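Local coordinates for phage tail sheath protein (PDB 3HXL) that probably assembles with copies of itself into the contractile sheath that surrounds the tail tube of a phage, at residues Thr129-Ser134 / Leu167-Gly172; Gly245-Lys250 / Ala268-Ala273; Ala301-Ala306 / Leu313-Asp318. All coordinates share one frame; numbering follows the deposited sequence.

Contact 1 (Thr129-Ser134 / Leu167-Gly172); sequences TKFDVS and LTETAG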
ATOM      1  N   THR A 129       2.964  12.205 -50.479  1.00 20.97           N
ATOM      2  CA  THR A 129       1.958  11.150 -50.525  1.00 28.85           C
ATOM      3  C   THR A 129       1.791  10.511 -49.150  1.00 29.76           C
ATOM      4  O   THR A 129       1.050   9.539 -48.993  1.00 24.46           O
ATOM      5  CB  THR A 129       2.332  10.036 -51.518  1.00 25.74           C
ATOM      6  OG1 THR A 129       3.385   9.236 -50.966  1.00 29.91           O
ATOM      7  CG2 THR A 129       2.793  10.633 -52.838  1.00 32.64           C
ATOM      8  N   LYS A 130       2.487  11.056 -48.160  1.00 30.63           N
ATOM      9  CA  LYS A 130       2.413  10.528 -46.804  1.00 31.74           C
ATOM     10  C   LYS A 130       2.040  11.610 -45.798  1.00 28.20           C
ATOM     11  O   LYS A 130       2.147  12.802 -46.085  1.00 30.70           O
ATOM     12  CB  LYS A 130       3.751   9.900 -46.421  1.00 28.47           C
ATOM     13  CG  LYS A 130       4.127   8.702 -47.268  1.00 27.86           C
ATOM     14  CD  LYS A 130       5.487   8.165 -46.872  1.00 49.01           C
ATOM     15  CE  LYS A 130       5.816   6.901 -47.644  1.00 50.00           C
ATOM     16  NZ  LYS A 130       4.795   5.849 -47.384  1.00 56.81           N
ATOM     17  N   PHE A 131       1.591  11.194 -44.621  1.00 25.29           N
ATOM     18  CA  PHE A 131       1.211  12.147 -43.589  1.00 28.81           C
ATOM     19  C   PHE A 131       1.983  11.877 -42.306  1.00 28.59           C
ATOM     20  O   PHE A 131       2.343  10.738 -42.017  1.00 26.21           O
ATOM     21  CB  PHE A 131      -0.289  12.054 -43.271  1.00 27.27           C
ATOM     22  CG  PHE A 131      -1.185  12.306 -44.447  1.00 28.06           C
ATOM     23  CD1 PHE A 131      -1.355  11.339 -45.431  1.00 24.56           C
ATOM     24  CD2 PHE A 131      -1.884  13.505 -44.556  1.00 33.60           C
ATOM     25  CE1 PHE A 131      -2.209  11.559 -46.509  1.00 31.15           C
ATOM     26  CE2 PHE A 131      -2.742  13.736 -45.632  1.00 36.05           C
ATOM     27  CZ  PHE A 131      -2.904  12.759 -46.608  1.00 35.44           C
ATOM     28  N   ASP A 132       2.243  12.933 -41.547  1.00 28.70           N
ATOM     29  CA  ASP A 132       2.929  12.790 -40.274  1.00 29.37           C
ATOM     30  C   ASP A 132       1.861  12.936 -39.200  1.00 27.52           C
ATOM     31  O   ASP A 132       1.362  14.036 -38.961  1.00 33.20           O
ATOM     32  CB  ASP A 132       4.002  13.871 -40.096  1.00 28.09           C
ATOM     33  CG  ASP A 132       5.211  13.648 -40.987  1.00 31.03           C
ATOM     34  OD1 ASP A 132       5.668  12.492 -41.106  1.00 32.87           O
ATOM     35  OD2 ASP A 132       5.715  14.635 -41.560  1.00 43.07           O
ATOM     36  N   VAL A 133       1.492  11.821 -38.575  1.00 26.28           N
ATOM     37  CA  VAL A 133       0.475  11.839 -37.528  1.00 26.69           C
ATOM     38  C   VAL A 133       1.158  11.870 -36.168  1.00 26.69           C
ATOM     39  O   VAL A 133       1.795  10.902 -35.750  1.00 24.85           O
ATOM     40  CB  VAL A 133      -0.444  10.599 -37.611  1.00 28.36           C
ATOM     41  CG1 VAL A 133      -1.563  10.707 -36.580  1.00 23.53           C
ATOM     42  CG2 VAL A 133      -1.023  10.485 -39.008  1.00 23.25           C
ATOM     43  N   SER A 134       1.029  12.997 -35.484  1.00 24.79           N
ATOM     44  CA  SER A 134       1.656  13.148 -34.185  1.00 29.53           C
ATOM     45  C   SER A 134       0.641  13.232 -33.056  1.00 28.47           C
ATOM     46  O   SER A 134      -0.456  13.777 -33.216  1.00 30.72           O
ATOM     47  CB  SER A 134       2.553  14.388 -34.191  1.00 32.60           C
ATOM     48  OG  SER A 134       3.596  14.239 -35.139  1.00 29.17           O
ATOM     49  N   LEU A 167      -6.573   9.764 -44.849  1.00 23.03           N
ATOM     50  CA  LEU A 167      -6.389  10.726 -43.780  1.00 23.05           C
ATOM     51  C   LEU A 167      -6.631  12.142 -44.285  1.00 30.97           C
ATOM     52  O   LEU A 167      -6.553  12.412 -45.486  1.00 26.58           O
ATOM     53  CB  LEU A 167      -4.968  10.622 -43.225  1.00 24.43           C
ATOM     54  CG  LEU A 167      -4.622   9.363 -42.421  1.00 29.96           C
ATOM     55  CD1 LEU A 167      -3.110   9.174 -42.391  1.00 29.16           C
ATOM     56  CD2 LEU A 167      -5.185   9.481 -41.007  1.00 31.26           C
ATOM     57  N   THR A 168      -6.925  13.033 -43.344  1.00 25.21           N
ATOM     58  CA  THR A 168      -7.170  14.445 -43.613  1.00 29.18           C
ATOM     59  C   THR A 168      -6.294  15.241 -42.648  1.00 32.77           C
ATOM     60  O   THR A 168      -6.151  14.866 -41.486  1.00 33.84           O
ATOM     61  CB  THR A 168      -8.649  14.822 -43.358  1.00 33.14           C
ATOM     62  OG1 THR A 168      -9.469  14.283 -44.402  1.00 43.84           O
ATOM     63  CG2 THR A 168      -8.818  16.334 -43.305  1.00 43.21           C
ATOM     64  N   GLU A 169      -5.714  16.335 -43.126  1.00 32.13           N
ATOM     65  CA  GLU A 169      -4.848  17.162 -42.288  1.00 34.17           C
ATOM     66  C   GLU A 169      -5.582  17.908 -41.182  1.00 31.42           C
ATOM     67  O   GLU A 169      -6.799  18.070 -41.216  1.00 34.74           O
ATOM     68  CB  GLU A 169      -4.098  18.187 -43.141  1.00 30.84           C
ATOM     69  CG  GLU A 169      -2.938  17.629 -43.942  1.00 40.87           C
ATOM     70  CD  GLU A 169      -2.133  18.727 -44.618  1.00 48.45           C
ATOM     71  OE1 GLU A 169      -2.701  19.443 -45.471  1.00 52.40           O
ATOM     72  OE2 GLU A 169      -0.937  18.877 -44.289  1.00 45.55           O
ATOM     73  N   THR A 170      -4.817  18.359 -40.194  1.00 30.74           N
ATOM     74  CA  THR A 170      -5.351  19.135 -39.085  1.00 31.42           C
ATOM     75  C   THR A 170      -4.191  19.769 -38.338  1.00 30.30           C
ATOM     76  O   THR A 170      -3.212  19.101 -38.008  1.00 33.14           O
ATOM     77  CB  THR A 170      -6.190  18.272 -38.099  1.00 38.89           C
ATOM     78  OG1 THR A 170      -6.595  19.083 -36.988  1.00 27.05           O
ATOM     79  CG2 THR A 170      -5.389  17.084 -37.587  1.00 33.39           C
ATOM     80  N   ALA A 171      -4.294  21.070 -38.094  1.00 32.12           N
ATOM     81  CA  ALA A 171      -3.251  21.794 -37.386  1.00 36.77           C
ATOM     82  C   ALA A 171      -3.304  21.419 -35.913  1.00 36.52           C
ATOM     83  O   ALA A 171      -2.294  21.462 -35.215  1.00 40.16           O
ATOM     84  CB  ALA A 171      -3.449  23.301 -37.557  1.00 32.84           C
ATOM     85  N   GLY A 172      -4.489  21.041 -35.447  1.00 38.47           N
ATOM     86  CA  GLY A 172      -4.641  20.666 -34.055  1.00 38.34           C
ATOM     87  C   GLY A 172      -6.063  20.264 -33.745  1.00 37.53           C
ATOM     88  O   GLY A 172      -6.981  21.077 -33.850  1.00 36.57           O
TER

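Contact 2 (Gly245-Lys250 / Ala268-Ala273); sequences GVISVK and AWVAGA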
ATOM      1  N   GLY A 245      -6.043  -3.065  14.624  1.00 15.58           N
ATOM      2  CA  GLY A 245      -5.813  -3.217  13.202  1.00 10.16           C
ATOM      3  C   GLY A 245      -6.066  -1.927  12.442  1.00  9.59           C
ATOM      4  O   GLY A 245      -5.882  -1.872  11.228  1.00 17.53           O
ATOM      5  N   VAL A 246      -6.475  -0.879  13.152  1.00 15.92           N
ATOM      6  CA  VAL A 246      -6.765   0.399  12.505  1.00 15.30           C
ATOM      7  C   VAL A 246      -6.015   1.590  13.094  1.00 11.38           C
ATOM      8  O   VAL A 246      -6.039   1.813  14.299  1.00 16.77           O
ATOM      9  CB  VAL A 246      -8.278   0.731  12.574  1.00 16.26           C
ATOM     10  CG1 VAL A 246      -8.541   2.091  11.949  1.00 23.11           C
ATOM     11  CG2 VAL A 246      -9.080  -0.348  11.873  1.00 16.90           C
ATOM     12  N   ILE A 247      -5.340   2.348  12.235  1.00 16.29           N
ATOM     13  CA  ILE A 247      -4.629   3.540  12.673  1.00 16.23           C
ATOM     14  C   ILE A 247      -5.451   4.727  12.188  1.00 12.11           C
ATOM     15  O   ILE A 247      -5.888   4.755  11.038  1.00 16.44           O
ATOM     16  CB  ILE A 247      -3.204   3.618  12.059  1.00 11.15           C
ATOM     17  CG1 ILE A 247      -2.348   2.468  12.603  1.00 12.50           C
ATOM     18  CG2 ILE A 247      -2.573   4.967  12.387  1.00 15.30           C
ATOM     19  CD1 ILE A 247      -1.044   2.235  11.826  1.00 11.60           C
ATOM     20  N   SER A 248      -5.679   5.694  13.069  1.00 13.50           N
ATOM     21  CA  SER A 248      -6.470   6.878  12.722  1.00 16.28           C
ATOM     22  C   SER A 248      -5.660   8.174  12.760  1.00  8.98           C
ATOM     23  O   SER A 248      -5.302   8.662  13.833  1.00 15.20           O
ATOM     24  CB  SER A 248      -7.667   7.008  13.672  1.00 19.30           C
ATOM     25  OG  SER A 248      -8.476   8.124  13.336  1.00 20.45           O
ATOM     26  N   VAL A 249      -5.396   8.733  11.583  1.00 11.08           N
ATOM     27  CA  VAL A 249      -4.639   9.980  11.462  1.00 13.63           C
ATOM     28  C   VAL A 249      -5.581  11.158  11.719  1.00 14.52           C
ATOM     29  O   VAL A 249      -6.596  11.304  11.037  1.00 15.16           O
ATOM     30  CB  VAL A 249      -4.035  10.120  10.049  1.00 17.68           C
ATOM     31  CG1 VAL A 249      -3.169  11.369   9.968  1.00 17.18           C
ATOM     32  CG2 VAL A 249      -3.227   8.875   9.706  1.00 17.25           C
ATOM     33  N   LYS A 250      -5.235  11.994  12.696  1.00 14.76           N
ATOM     34  CA  LYS A 250      -6.065  13.139  13.076  1.00 19.14           C
ATOM     35  C   LYS A 250      -5.834  14.408  12.264  1.00 20.44           C
ATOM     36  O   LYS A 250      -6.792  15.058  11.816  1.00 17.57           O
ATOM     37  CB  LYS A 250      -5.862  13.462  14.565  1.00 17.76           C
ATOM     38  CG  LYS A 250      -6.852  14.485  15.139  1.00 18.43           C
ATOM     39  CD  LYS A 250      -6.572  14.765  16.612  1.00 15.02           C
ATOM     40  CE  LYS A 250      -7.629  15.684  17.234  1.00 18.41           C
ATOM     41  NZ  LYS A 250      -8.992  15.059  17.233  1.00 13.92           N
ATOM     42  N   ALA A 268      -1.711   8.305   3.359  1.00 13.83           N
ATOM     43  CA  ALA A 268      -0.813   7.697   2.375  1.00 12.63           C
ATOM     44  C   ALA A 268       0.579   7.490   2.967  1.00 17.12           C
ATOM     45  O   ALA A 268       1.114   6.377   2.946  1.00 13.91           O
ATOM     46  CB  ALA A 268      -0.725   8.581   1.126  1.00 12.72           C
ATOM     47  N   TRP A 269       1.171   8.564   3.482  1.00 16.01           N
ATOM     48  CA  TRP A 269       2.502   8.466   4.086  1.00 15.61           C
ATOM     49  C   TRP A 269       2.478   7.581   5.327  1.00 18.98           C
ATOM     50  O   TRP A 269       3.360   6.743   5.521  1.00 15.27           O
ATOM     51  CB  TRP A 269       3.029   9.847   4.481  1.00 13.06           C
ATOM     52  CG  TRP A 269       4.413   9.804   5.070  1.00 11.84           C
ATOM     53  CD1 TRP A 269       5.596   9.870   4.390  1.00 14.82           C
ATOM     54  CD2 TRP A 269       4.753   9.651   6.452  1.00 13.27           C
ATOM     55  NE1 TRP A 269       6.655   9.774   5.262  1.00 17.98           N
ATOM     56  CE2 TRP A 269       6.167   9.644   6.537  1.00 18.84           C
ATOM     57  CE3 TRP A 269       4.003   9.533   7.631  1.00 14.69           C
ATOM     58  CZ2 TRP A 269       6.848   9.504   7.751  1.00 17.14           C
ATOM     59  CZ3 TRP A 269       4.684   9.394   8.845  1.00 16.02           C
ATOM     60  CH2 TRP A 269       6.095   9.389   8.892  1.00 17.83           C
ATOM     61  N   VAL A 270       1.472   7.766   6.178  1.00 12.48           N
ATOM     62  CA  VAL A 270       1.395   6.962   7.394  1.00 12.36           C
ATOM     63  C   VAL A 270       1.354   5.467   7.081  1.00 13.80           C
ATOM     64  O   VAL A 270       2.018   4.669   7.749  1.00 14.13           O
ATOM     65  CB  VAL A 270       0.169   7.347   8.256  1.00 10.92           C
ATOM     66  CG1 VAL A 270       0.096   6.455   9.494  1.00 14.23           C
ATOM     67  CG2 VAL A 270       0.282   8.797   8.677  1.00 15.11           C
ATOM     68  N   ALA A 271       0.586   5.095   6.060  1.00 12.97           N
ATOM     69  CA  ALA A 271       0.466   3.697   5.655  1.00 11.46           C
ATOM     70  C   ALA A 271       1.794   3.201   5.096  1.00 11.85           C
ATOM     71  O   ALA A 271       2.221   2.085   5.385  1.00 13.76           O
ATOM     72  CB  ALA A 271      -0.628   3.555   4.604  1.00 19.97           C
ATOM     73  N   GLY A 272       2.436   4.039   4.289  1.00 13.31           N
ATOM     74  CA  GLY A 272       3.718   3.666   3.704  1.00 15.31           C
ATOM     75  C   GLY A 272       4.784   3.523   4.769  1.00 12.22           C
ATOM     76  O   GLY A 272       5.594   2.594   4.735  1.00 14.69           O
ATOM     77  N   ALA A 273       4.783   4.449   5.724  1.00 18.09           N
ATOM     78  CA  ALA A 273       5.756   4.435   6.819  1.00 14.64           C
ATOM     79  C   ALA A 273       5.567   3.239   7.741  1.00 17.37           C
ATOM     80  O   ALA A 273       6.531   2.655   8.240  1.00 12.40           O
ATOM     81  CB  ALA A 273       5.652   5.737   7.624  1.00 12.09           C
TER

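Contact 3 (Ala301-Ala306 / Leu313-Asp318); sequences AQIIAA and LFTASD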
ATOM      1  N   ALA A 301      -3.089  20.086  26.041  1.00 27.94           N
ATOM      2  CA  ALA A 301      -4.283  19.389  26.506  1.00 23.79           C
ATOM      3  C   ALA A 301      -4.971  18.641  25.367  1.00 25.10           C
ATOM      4  O   ALA A 301      -5.453  17.521  25.541  1.00 22.56           O
ATOM      5  CB  ALA A 301      -5.262  20.380  27.143  1.00 22.63           C
ATOM      6  N   GLN A 302      -5.029  19.267  24.200  1.00 20.98           N
ATOM      7  CA  GLN A 302      -5.668  18.633  23.056  1.00 20.15           C
ATOM      8  C   GLN A 302      -4.895  17.408  22.585  1.00 19.01           C
ATOM      9  O   GLN A 302      -5.487  16.428  22.146  1.00 19.92           O
ATOM     10  CB  GLN A 302      -5.789  19.621  21.905  1.00 17.32           C
ATOM     11  CG  GLN A 302      -6.637  20.826  22.222  1.00 26.63           C
ATOM     12  CD  GLN A 302      -6.725  21.763  21.045  1.00 24.75           C
ATOM     13  OE1 GLN A 302      -5.706  22.180  20.499  1.00 24.67           O
ATOM     14  NE2 GLN A 302      -7.946  22.098  20.643  1.00 34.06           N
ATOM     15  N   ILE A 303      -3.569  17.465  22.665  1.00 21.23           N
ATOM     16  CA  ILE A 303      -2.748  16.333  22.244  1.00 14.89           C
ATOM     17  C   ILE A 303      -2.988  15.148  23.176  1.00 18.35           C
ATOM     18  O   ILE A 303      -3.182  14.018  22.726  1.00 19.58           O
ATOM     19  CB  ILE A 303      -1.247  16.704  22.250  1.00 24.11           C
ATOM     20  CG1 ILE A 303      -0.976  17.763  21.177  1.00 19.83           C
ATOM     21  CG2 ILE A 303      -0.398  15.456  22.014  1.00 18.43           C
ATOM     22  CD1 ILE A 303       0.440  18.299  21.171  1.00 20.99           C
ATOM     23  N   ILE A 304      -2.980  15.415  24.478  1.00 20.06           N
ATOM     24  CA  ILE A 304      -3.205  14.381  25.476  1.00 17.68           C
ATOM     25  C   ILE A 304      -4.567  13.732  25.284  1.00 13.48           C
ATOM     26  O   ILE A 304      -4.698  12.509  25.337  1.00 17.93           O
ATOM     27  CB  ILE A 304      -3.100  14.968  26.901  1.00 24.65           C
ATOM     28  CG1 ILE A 304      -1.653  15.396  27.155  1.00 22.99           C
ATOM     29  CG2 ILE A 304      -3.579  13.950  27.939  1.00 21.47           C
ATOM     30  CD1 ILE A 304      -1.414  16.078  28.489  1.00 29.52           C
ATOM     31  N   ALA A 305      -5.583  14.551  25.049  1.00 19.88           N
ATOM     32  CA  ALA A 305      -6.927  14.034  24.843  1.00 20.97           C
ATOM     33  C   ALA A 305      -6.967  13.162  23.592  1.00 22.94           C
ATOM     34  O   ALA A 305      -7.610  12.113  23.575  1.00 19.40           O
ATOM     35  CB  ALA A 305      -7.913  15.188  24.704  1.00 23.24           C
ATOM     36  N   ALA A 306      -6.270  13.603  22.548  1.00 19.85           N
ATOM     37  CA  ALA A 306      -6.232  12.877  21.283  1.00 21.64           C
ATOM     38  C   ALA A 306      -5.535  11.528  21.428  1.00 18.02           C
ATOM     39  O   ALA A 306      -5.989  10.528  20.875  1.00 16.61           O
ATOM     40  CB  ALA A 306      -5.530  13.723  20.227  1.00 19.82           C
ATOM     41  N   LEU A 313      -1.316  11.406  15.467  1.00 12.53           N
ATOM     42  CA  LEU A 313      -1.230  12.809  15.090  1.00 15.81           C
ATOM     43  C   LEU A 313       0.197  13.341  15.010  1.00 14.82           C
ATOM     44  O   LEU A 313       1.114  12.795  15.626  1.00 15.74           O
ATOM     45  CB  LEU A 313      -2.018  13.651  16.096  1.00 17.26           C
ATOM     46  CG  LEU A 313      -1.462  13.594  17.522  1.00 22.66           C
ATOM     47  CD1 LEU A 313      -0.638  14.851  17.806  1.00 23.78           C
ATOM     48  CD2 LEU A 313      -2.607  13.493  18.511  1.00 29.71           C
ATOM     49  N   PHE A 314       0.361  14.422  14.252  1.00 13.37           N
ATOM     50  CA  PHE A 314       1.654  15.068  14.073  1.00 15.96           C
ATOM     51  C   PHE A 314       1.739  16.311  14.942  1.00 23.04           C
ATOM     52  O   PHE A 314       0.738  16.996  15.166  1.00 17.78           O
ATOM     53  CB  PHE A 314       1.835  15.474  12.607  1.00 11.71           C
ATOM     54  CG  PHE A 314       1.774  14.321  11.654  1.00 21.39           C
ATOM     55  CD1 PHE A 314       2.881  13.496  11.470  1.00 16.72           C
ATOM     56  CD2 PHE A 314       0.600  14.038  10.962  1.00 17.84           C
ATOM     57  CE1 PHE A 314       2.813  12.399  10.624  1.00 16.43           C
ATOM     58  CE2 PHE A 314       0.523  12.942  10.111  1.00 17.45           C
ATOM     59  CZ  PHE A 314       1.632  12.122   9.939  1.00 19.27           C
ATOM     60  N   THR A 315       2.942  16.595  15.429  1.00 13.80           N
ATOM     61  CA  THR A 315       3.187  17.765  16.258  1.00 19.16           C
ATOM     62  C   THR A 315       4.383  18.500  15.662  1.00 21.00           C
ATOM     63  O   THR A 315       5.388  17.876  15.301  1.00 15.53           O
ATOM     64  CB  THR A 315       3.499  17.358  17.723  1.00 19.61           C
ATOM     65  OG1 THR A 315       2.372  16.661  18.274  1.00 20.25           O
ATOM     66  CG2 THR A 315       3.797  18.589  18.573  1.00 20.36           C
ATOM     67  N   ALA A 316       4.267  19.817  15.542  1.00 19.63           N
ATOM     68  CA  ALA A 316       5.345  20.624  14.969  1.00 24.29           C
ATOM     69  C   ALA A 316       6.471  20.824  15.976  1.00 20.85           C
ATOM     70  O   ALA A 316       6.222  21.062  17.154  1.00 24.15           O
ATOM     71  CB  ALA A 316       4.802  21.977  14.517  1.00 25.53           C
ATOM     72  N   SER A 317       7.710  20.724  15.503  1.00 23.60           N
ATOM     73  CA  SER A 317       8.878  20.896  16.361  1.00 24.56           C
ATOM     74  C   SER A 317      10.136  21.108  15.525  1.00 26.19           C
ATOM     75  O   SER A 317      10.428  20.317  14.633  1.00 26.16           O
ATOM     76  CB  SER A 317       9.056  19.664  17.251  1.00 33.05           C
ATOM     77  OG  SER A 317      10.275  19.722  17.976  1.00 37.27           O
ATOM     78  N   ASP A 318      10.864  22.186  15.799  1.00 29.77           N
ATOM     79  CA  ASP A 318      12.101  22.480  15.074  1.00 34.87           C
ATOM     80  C   ASP A 318      11.906  22.408  13.551  1.00 31.41           C
ATOM     81  O   ASP A 318      12.719  21.822  12.835  1.00 32.62           O
ATOM     82  CB  ASP A 318      13.193  21.494  15.517  1.00 43.11           C
ATOM     83  CG  ASP A 318      14.577  21.875  15.016  1.00 60.26           C
ATOM     84  OD1 ASP A 318      15.036  22.997  15.326  1.00 59.42           O
ATOM     85  OD2 ASP A 318      15.211  21.045  14.322  1.00 61.72           O
TER

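Contact 1 (Thr129-Ser134 / Leu167-Gly172)
L167 lays its CB over the ring of F131, 4.2 Å from the ring centroid and 5° off the normal, a CH-pi contact almost centred on the face. F131 has CG anti to its carbonyl carbon (chi1 -59°), which turns the ring toward the leucine. The two side chains run past each other in opposite directions, so that CD1 of L167 comes back to CD1 of F131 at 4.1 Å, near the base of the ring. The same methyl also meets CG2 of V133 at 4.2 Å, giving one leucine branch two apolar partners on the strand. At the far end of the ring, CZ of F131 lies 3.8 Å from the carbonyl O of L167. E169 approaches the ring edge, close to its plane, with CG 4.2 Å from CE2 of F131; its carboxylate is occupied away from the ring, with OE2 bonded to the backbone N of E123. The contact belongs to the beta-sandwich domain of the sheath protein. F131 and V133 lie on strand 131-137, between strands 140-147 and 117-123, and touch I121 and L119 of the latter, while L167, on the approach to strand 170-174, also packs on V147 and I150.

Contact 2 (Gly245-Lys250 / Ala268-Ala273)
V249 and V270 meet methyl to methyl, and both apolar contacts between the two segments fall on V270. CG2 of V249 lies 3.7 Å from CG2 of V270, and is also close to CB of V270 at 4.0 Å and to CG1 of V270 at 4.1 Å, so a single methyl rests against the whole isopropyl group. In each valine chi1 (-176° for V249, 178° for V270) sets CG2 anti to the carbonyl carbon, and this is the branch that meets its counterpart; the two side chains overlap flank to flank, pointing opposite ways. I247, on the same face of the strand two residues earlier, adds a looser contact from CG2 to CG1 of V270 at 4.2 Å. The intervening S248 points away from the helix, and its OG is bonded to the backbone N of Y238.

Aromatic groups border this valine cluster. CG2 of V270 lies at the edge of the W269 ring, in its plane, while CB of A273, one turn further on, stands 3.8 Å above the plane of the W269 ring and toward its rim. The indole also stacks with Y288, and NE1 is bonded to OD1 of D289.

Backbone hydrogen bonds hold each element but do not cross between the two segments. The helix carries A273 N to W269 O at 2.7 Å, and strand 246-255 joins its parallel neighbour 232-236 through I247, which pairs with V233 and L235. A271 O bonds to OG1 of T202, on strand 202-204 of the same sheet.

All three touching residues are buried. Between these two segments the attachment is apolar, and rests on the fit of branched side chains and probably on their exclusion from water.

Contact 3 (Ala301-Ala306 / Leu313-Asp318)
L313 reaches A306 with chi1 at 63°, which places CG between the backbone N and the carbonyl carbon, a hindered position for a leucine; chi2, at 101°, is also away from a staggered value. With these torsions CD2 lies 3.4 Å from CB of A306, closer than usual for two carbons, so the packing is tight here. I303 uses the more usual geometry. Its CG1 lies beside the backbone N (chi1 -66°) and the chain beyond it is extended, so CD1 reaches out from the helix flank to the strand and stops 3.8 Å from OG1 of T315.

The two branches of I303 serve different partners. CG2, anti to the backbone N, touches CD1 of L313 at 4.3 Å, while the longer arm crosses T315 at a slant. One leucine thus has its methyls divided between I303 and A306, residues almost a full helical turn apart, and the isoleucine spans from the leucine to the threonine. The approach of I303 to T315 is a van der Waals contact; the hydroxyl of T315 finds its polar partner in OE1 of E324. E324 also packs on I303 and L313, and its backbone pairs with that of L313, so it borders the same small cluster. Beside the cluster, A306 also touches E311.

No hydrogen bond joins the two segments. Helix 300-308 leads through a short link into strand 314-317, which pairs with 320-323 as an antiparallel beta hairpin. Within the subtilisin-like domain this is a helix packed against the hairpin that follows it in sequence, joined by aliphatic side chains from one flank of the helix.

From the N terminus, contact 1 closes first, joining the ends of an excursion of strands and loops, without helix, within the beta-sandwich domain. The chain then enters the subtilisin-like domain, where contact 2 closes a strand-to-helix loop and contact 3 a shorter helix-to-strand one. The three follow in series, none nested in or crossing another. Contact 1 stands apart, its centre about 51 Å from that of contact 2 and about 61 Å from that of contact 3. Contacts 2 and 3, with centres about 16 Å apart, share a core: F314 packs on V249, W269 and V270, and K250 lies against A306, tying the hairpin strand and helix 300-308 to the central sheet and helix 263-276.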